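PDB 5FSR: D-alanyl-d-alanine carboxypeptidase DACD from Escherichia coli, which removes the C-terminal D-alanine from peptidoglycan precursor peptides, as a serine-type penicillin-binding carboxypeptidase that contributes to keeping cell shape. Local coordinates for residues A[234-237]-A[241-244]; A[58-63]-A[258-263]; A[64-69]-A[176-181]. One frame throughout, in Å; residues are numbered along the deposited sequence.

Contact 1: A[234-237]-A[241-244]; sequences TGHT and GFNL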
# COMPACT_ATOMS: atom_id res chain seq x y z
N THR A 234 -7.43 -4.75 5.91
CA THR A 234 -7.23 -5.80 6.88
C THR A 234 -7.66 -7.14 6.25
O THR A 234 -8.38 -7.18 5.28
CB THR A 234 -8.04 -5.50 8.15
OG1 THR A 234 -9.39 -5.26 7.79
CG2 THR A 234 -7.53 -4.24 8.84
N GLY A 235 -7.16 -8.25 6.79
CA GLY A 235 -7.50 -9.53 6.22
C GLY A 235 -7.05 -10.72 7.03
O GLY A 235 -6.43 -10.60 8.11
N HIS A 236 -7.45 -11.88 6.52
CA HIS A 236 -7.16 -13.13 7.16
C HIS A 236 -6.91 -14.24 6.13
O HIS A 236 -7.56 -14.32 5.08
CB HIS A 236 -8.30 -13.51 8.11
CG HIS A 236 -8.10 -14.84 8.77
ND1 HIS A 236 -8.58 -16.00 8.21
CD2 HIS A 236 -7.42 -15.21 9.88
CE1 HIS A 236 -8.26 -17.02 8.98
NE2 HIS A 236 -7.55 -16.57 10.00
N THR A 237 -5.97 -15.11 6.50
CA THR A 237 -5.46 -16.17 5.66
C THR A 237 -5.72 -17.43 6.45
O THR A 237 -5.01 -17.69 7.43
CB THR A 237 -3.93 -16.01 5.45
OG1 THR A 237 -3.61 -14.67 5.03
CG2 THR A 237 -3.41 -17.02 4.43
N GLY A 241 -3.06 -16.88 10.23
CA GLY A 241 -3.24 -15.64 10.97
C GLY A 241 -3.84 -14.45 10.24
O GLY A 241 -4.43 -14.58 9.14
N PHE A 242 -3.66 -13.30 10.89
CA PHE A 242 -4.37 -12.08 10.60
C PHE A 242 -3.37 -11.03 10.09
O PHE A 242 -2.24 -10.93 10.56
CB PHE A 242 -5.11 -11.61 11.86
CG PHE A 242 -6.18 -12.58 12.36
CD1 PHE A 242 -5.84 -13.68 13.14
CD2 PHE A 242 -7.53 -12.39 12.05
CE1 PHE A 242 -6.81 -14.56 13.59
CE2 PHE A 242 -8.50 -13.28 12.50
CZ PHE A 242 -8.15 -14.37 13.26
N ASN A 243 -3.81 -10.25 9.10
CA ASN A 243 -2.96 -9.39 8.32
C ASN A 243 -3.53 -7.98 8.28
O ASN A 243 -4.71 -7.78 8.51
CB ASN A 243 -2.78 -9.95 6.90
CG ASN A 243 -2.41 -11.43 6.88
OD1 ASN A 243 -1.66 -11.91 7.72
ND2 ASN A 243 -2.97 -12.16 5.92
N LEU A 244 -2.67 -7.00 7.95
CA LEU A 244 -3.07 -5.59 7.91
C LEU A 244 -2.11 -4.73 7.07
O LEU A 244 -0.94 -5.05 6.93
CB LEU A 244 -3.14 -5.06 9.33
CG LEU A 244 -3.59 -3.60 9.50
CD1 LEU A 244 -4.29 -3.40 10.83
CD2 LEU A 244 -2.42 -2.66 9.40
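Gly-235 and Asn-243 pair backbone to backbone in the beta hairpin formed by strands 228-236 and 242-250. Lys-233, Thr-234 and Gly-235 form the Lys-Thr-Gly motif of penicillin-binding proteins, whose strand borders the active site. Gly-235 lies close to Ser-64, the acyl-ester serine by similarity.

The strands run antiparallel, at 157° between short axes 4.6 Å apart. Two hydrogen bonds join the pair: Gly-235 N to Asn-243 O at 3.0 Å, and Asn-243 N to Gly-235 O at 2.8 Å. Toward the turn, Thr-237 N donates to Gly-241 O at 3.1 Å.

The aromatic contact lies on the face of the sheet that carries Thr-234, His-236, Phe-242 and Leu-244. His-236 CD2 sits over the centre of the Phe-242 ring, 3.4 Å from Phe-242 CE2. The planes meet at 53°, a tilted edge-to-face pair. His-236 CG is anti to the backbone N (chi1 177°), which swings the imidazole edge over the Phe-242 face. Further along, Thr-234 CG2 meets Leu-244 CD1 in a small apolar contact.

On the other face, the Asn-243 amide is held at both ends. OD1 accepts from Gly-261 N, while ND2 donates to Thr-237 OG1 at 2.7 Å, with the hydroxyl oxygen close to the amide plane.

Contact 2: A[58-63]-A[258-263]; sequences QQRNPA and VVMGAD
Arg-60 and Met-260 come closest in the backbone, with CA atoms 8.3 Å apart, so side chains bridge the gap between loop 58-63 and strand 253-262. The two side chains run alongside each other, pointing opposite ways. Arg-60 CD lies 4.1 Å from Met-260 CB, and Arg-60 NE lies 4.0 Å from the same CB. The Arg-60 chain bends at chi3 (78°), which turns the guanidinium toward the backbone of Met-260 and Gly-261. Met-260 O sits over one face of the Arg-60 guanidinium, 4.0 Å above its plane. Beyond it, Arg-60 NH2 reaches Gly-261 CA at 3.5 Å. Met-260 bends at its own chi3 and brings CE to within 4.5 Å of Pro-62 CA.

Other bonds fix the two sides. Arg-60 pairs through its backbone with Ser-180, and Met-260 with Ser-39. Asn-61 OD1 accepts from Ala-63 N at 3.1 Å.

That last bond closes an Asx turn just before Ser-64. On the strand side, Gly-261 and Ala-262 both face Phe-242 in a G1 beta bulge. The contact thus joins the chain that leads through Ser-64 into helix 66-79 with the central sheet of the penicillin-binding domain.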
# COMPACT_ATOMS: atom_id res chain seq x y z
N GLN A 58 9.36 -13.58 3.54
CA GLN A 58 8.69 -14.87 3.56
C GLN A 58 7.42 -14.82 2.69
O GLN A 58 6.62 -13.87 2.80
CB GLN A 58 8.38 -15.34 4.99
CG GLN A 58 7.27 -16.37 5.12
CD GLN A 58 7.13 -16.97 6.48
OE1 GLN A 58 7.96 -16.76 7.34
NE2 GLN A 58 6.09 -17.81 6.67
N GLN A 59 7.26 -15.83 1.83
CA GLN A 59 6.07 -15.99 1.00
C GLN A 59 4.93 -16.46 1.87
O GLN A 59 5.02 -17.49 2.54
CB GLN A 59 6.32 -16.96 -0.19
CG GLN A 59 7.37 -16.46 -1.18
CD GLN A 59 7.38 -17.18 -2.53
OE1 GLN A 59 6.56 -18.08 -2.80
NE2 GLN A 59 8.27 -16.74 -3.43
N ARG A 60 3.85 -15.69 1.85
CA ARG A 60 2.64 -15.92 2.63
C ARG A 60 1.47 -15.61 1.72
O ARG A 60 1.49 -14.64 0.96
CB ARG A 60 2.58 -14.99 3.84
CG ARG A 60 3.84 -14.99 4.69
CD ARG A 60 3.77 -13.96 5.80
NE ARG A 60 2.94 -14.50 6.85
CZ ARG A 60 3.33 -15.05 8.00
NH1 ARG A 60 4.61 -15.09 8.36
NH2 ARG A 60 2.40 -15.55 8.83
N ASN A 61 0.43 -16.41 1.82
CA ASN A 61 -0.80 -16.14 1.09
C ASN A 61 -1.43 -14.83 1.57
O ASN A 61 -1.80 -14.78 2.72
CB ASN A 61 -1.76 -17.31 1.28
CG ASN A 61 -2.84 -17.35 0.23
OD1 ASN A 61 -3.42 -16.31 -0.14
ND2 ASN A 61 -3.09 -18.55 -0.30
N PRO A 62 -1.58 -13.81 0.68
CA PRO A 62 -2.20 -12.54 1.06
C PRO A 62 -3.73 -12.53 1.30
O PRO A 62 -4.24 -11.57 1.91
CB PRO A 62 -1.86 -11.62 -0.14
CG PRO A 62 -1.81 -12.53 -1.30
CD PRO A 62 -1.35 -13.86 -0.78
N ALA A 63 -4.45 -13.56 0.83
CA ALA A 63 -5.93 -13.62 0.88
C ALA A 63 -6.53 -12.38 0.21
O ALA A 63 -6.11 -12.05 -0.91
CB ALA A 63 -6.44 -13.86 2.29
N VAL A 258 2.90 -2.70 7.43
CA VAL A 258 2.35 -4.00 7.04
C VAL A 258 2.57 -4.94 8.20
O VAL A 258 3.70 -5.03 8.72
CB VAL A 258 3.04 -4.57 5.79
CG1 VAL A 258 2.55 -5.98 5.49
CG2 VAL A 258 2.78 -3.70 4.58
N VAL A 259 1.50 -5.62 8.63
CA VAL A 259 1.61 -6.68 9.62
C VAL A 259 1.02 -7.94 9.01
O VAL A 259 0.00 -7.86 8.34
CB VAL A 259 0.89 -6.30 10.93
CG1 VAL A 259 0.84 -7.49 11.90
CG2 VAL A 259 1.57 -5.10 11.60
N MET A 260 1.64 -9.10 9.22
CA MET A 260 1.17 -10.37 8.68
C MET A 260 1.36 -11.54 9.65
O MET A 260 2.44 -11.74 10.20
CB MET A 260 1.89 -10.69 7.39
CG MET A 260 1.62 -9.68 6.29
SD MET A 260 2.19 -10.27 4.69
CE MET A 260 0.65 -11.00 4.12
N GLY A 261 0.29 -12.31 9.84
CA GLY A 261 0.32 -13.47 10.72
C GLY A 261 0.19 -13.16 12.20
O GLY A 261 0.69 -13.92 13.01
N ALA A 262 -0.49 -12.07 12.55
CA ALA A 262 -0.78 -11.77 13.97
C ALA A 262 -1.80 -12.78 14.52
O ALA A 262 -2.60 -13.31 13.74
CB ALA A 262 -1.29 -10.34 14.13
N ASP A 263 -1.72 -13.06 15.83
CA ASP A 263 -2.58 -14.07 16.55
C ASP A 263 -4.09 -13.94 16.31
O ASP A 263 -4.84 -14.93 16.28
CB ASP A 263 -2.42 -13.93 18.08
CG ASP A 263 -1.09 -14.46 18.61
OD1 ASP A 263 -0.06 -14.36 17.91
OD2 ASP A 263 -1.09 -14.96 19.76

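Contact 3: A[64-69]-A[176-181]; sequences SLTKLM and PGQHSS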
# COMPACT_ATOMS: atom_id res chain seq x y z
N SER A 64 -7.48 -11.68 0.84
CA SER A 64 -8.15 -10.50 0.22
C SER A 64 -7.20 -9.35 -0.17
O SER A 64 -7.54 -8.54 -1.04
CB SER A 64 -9.28 -9.95 1.12
OG SER A 64 -8.79 -9.52 2.37
N LEU A 65 -6.03 -9.29 0.45
CA LEU A 65 -5.03 -8.26 0.15
C LEU A 65 -4.59 -8.24 -1.31
O LEU A 65 -4.15 -7.20 -1.81
CB LEU A 65 -3.82 -8.41 1.06
CG LEU A 65 -4.12 -8.20 2.55
CD1 LEU A 65 -2.87 -8.41 3.39
CD2 LEU A 65 -4.75 -6.83 2.80
N THR A 66 -4.70 -9.36 -1.99
CA THR A 66 -4.65 -9.36 -3.45
C THR A 66 -5.47 -8.19 -4.09
O THR A 66 -5.06 -7.64 -5.09
CB THR A 66 -5.09 -10.75 -3.98
OG1 THR A 66 -4.09 -11.72 -3.61
CG2 THR A 66 -5.33 -10.77 -5.49
N LYS A 67 -6.57 -7.78 -3.48
CA LYS A 67 -7.38 -6.65 -3.98
C LYS A 67 -6.71 -5.31 -4.01
O LYS A 67 -7.24 -4.43 -4.70
CB LYS A 67 -8.70 -6.48 -3.23
CG LYS A 67 -9.72 -7.51 -3.63
CD LYS A 67 -10.90 -7.55 -2.65
CE LYS A 67 -11.62 -8.87 -2.70
NZ LYS A 67 -11.67 -9.70 -1.47
N LEU A 68 -5.59 -5.15 -3.29
CA LEU A 68 -4.79 -3.93 -3.47
C LEU A 68 -4.27 -3.86 -4.86
O LEU A 68 -4.35 -2.80 -5.48
CB LEU A 68 -3.61 -3.83 -2.47
CG LEU A 68 -4.01 -3.82 -1.01
CD1 LEU A 68 -2.74 -3.92 -0.17
CD2 LEU A 68 -4.81 -2.58 -0.68
N MET A 69 -3.72 -4.97 -5.35
CA MET A 69 -3.25 -5.05 -6.75
C MET A 69 -4.36 -4.84 -7.75
O MET A 69 -4.18 -4.16 -8.77
CB MET A 69 -2.56 -6.37 -7.03
CG MET A 69 -1.99 -6.49 -8.44
SD MET A 69 -1.09 -5.01 -8.89
CE MET A 69 0.61 -5.54 -8.61
N PRO A 176 -5.08 -20.89 -4.43
CA PRO A 176 -4.03 -21.46 -3.56
C PRO A 176 -2.59 -21.24 -4.05
O PRO A 176 -1.64 -21.36 -3.27
CB PRO A 176 -4.39 -22.95 -3.51
CG PRO A 176 -5.14 -23.22 -4.78
CD PRO A 176 -5.75 -21.93 -5.24
N GLY A 177 -2.43 -20.92 -5.33
CA GLY A 177 -1.13 -20.59 -5.89
C GLY A 177 -0.67 -19.20 -5.54
O GLY A 177 0.52 -18.97 -5.46
N GLN A 178 -1.58 -18.25 -5.37
CA GLN A 178 -1.16 -16.86 -5.12
C GLN A 178 -0.26 -16.71 -3.87
O GLN A 178 -0.40 -17.44 -2.90
CB GLN A 178 -2.36 -15.90 -5.01
CG GLN A 178 -3.01 -15.91 -3.63
CD GLN A 178 -4.17 -14.96 -3.50
OE1 GLN A 178 -4.49 -14.20 -4.41
NE2 GLN A 178 -4.82 -15.00 -2.33
N HIS A 179 0.63 -15.74 -3.90
CA HIS A 179 1.53 -15.45 -2.77
C HIS A 179 2.09 -14.04 -2.86
O HIS A 179 2.14 -13.46 -3.94
CB HIS A 179 2.67 -16.49 -2.68
CG HIS A 179 3.45 -16.67 -3.95
ND1 HIS A 179 4.41 -15.78 -4.38
CD2 HIS A 179 3.42 -17.66 -4.88
CE1 HIS A 179 4.94 -16.21 -5.52
NE2 HIS A 179 4.35 -17.34 -5.84
N SER A 180 2.47 -13.49 -1.70
CA SER A 180 3.22 -12.25 -1.61
C SER A 180 4.07 -12.27 -0.34
O SER A 180 4.25 -13.34 0.27
CB SER A 180 2.31 -11.03 -1.60
OG SER A 180 3.03 -9.88 -2.01
N SER A 181 4.58 -11.10 0.03
CA SER A 181 5.45 -10.92 1.20
C SER A 181 5.07 -9.60 1.84
O SER A 181 4.51 -8.71 1.16
CB SER A 181 6.90 -10.86 0.77
OG SER A 181 7.22 -9.60 0.16
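Thr-66 and Gln-178 meet through a hydroxyl and an amide oxygen. Thr-66 belongs to the Ser-x-x-Lys motif of penicillin-binding proteins, here Ser-64 to Lys-67, in segment 64-69. Gln-178 comes from the loop that leads into helix 182-193.

Both side chains leave the backbone toward the other segment, and they cross at a slant. Gln-178 starts with CG between its backbone N and carbonyl carbon (chi1 82°). Beyond CG the chain is extended, which carries the amide across to Thr-66. Its OE1 reaches the threonine on the hydroxyl side. Thr-66 CB is 3.5 Å from Gln-178 OE1, and the methyl CG2 of Thr-66 is 3.7 Å from the same oxygen.

Thr-66 OG1 is the donor in this bond. It does not sit in the plane of the amide but lies 60° out of it. The C=O...donor angle is 109°, so the hydroxyl approaches the carbonyl from above and to the side. Thr-66 OG1 also has a weak bond to Ala-63 O.

The other end of the amide is held as well. Gln-178 NE2 donates to Asn-61 OD1, the oxygen of the Asx turn of Asn-61. Both ends of the amide therefore tie the 176-181 loop to the chain around Ser-64, and its rotation is fixed.

By similarity, Ser-64 forms the acyl-ester intermediate and Lys-67 is the proton acceptor. Gln-178 touches neither, but bonds to Thr-66, one of the two residues between them. Both partners are buried, and the bond from Thr-66 OG1 to Gln-178 OE1 measures 2.6 Å.

All three contacts belong to the carboxypeptidase domain. The centres of contact 1 and contact 2 are about 6 Å apart. Those of contact 2 and contact 3 are about 10 Å apart, and those of contact 1 and contact 3 about 11 Å. Along the chain, contact 2 closes a long loop that encloses both others, with contact 3 ending before contact 1 begins. Contacts 1 and 2 share the antiparallel sheet, where strands 242-250 and 253-262 are neighbours. Contacts 2 and 3 share the chain that runs from loop 58-63 into helix 66-79. Ser-64 packs against Thr-234 and Gly-235, so the three contacts converge near Ser-64, the acyl-ester serine by similarity.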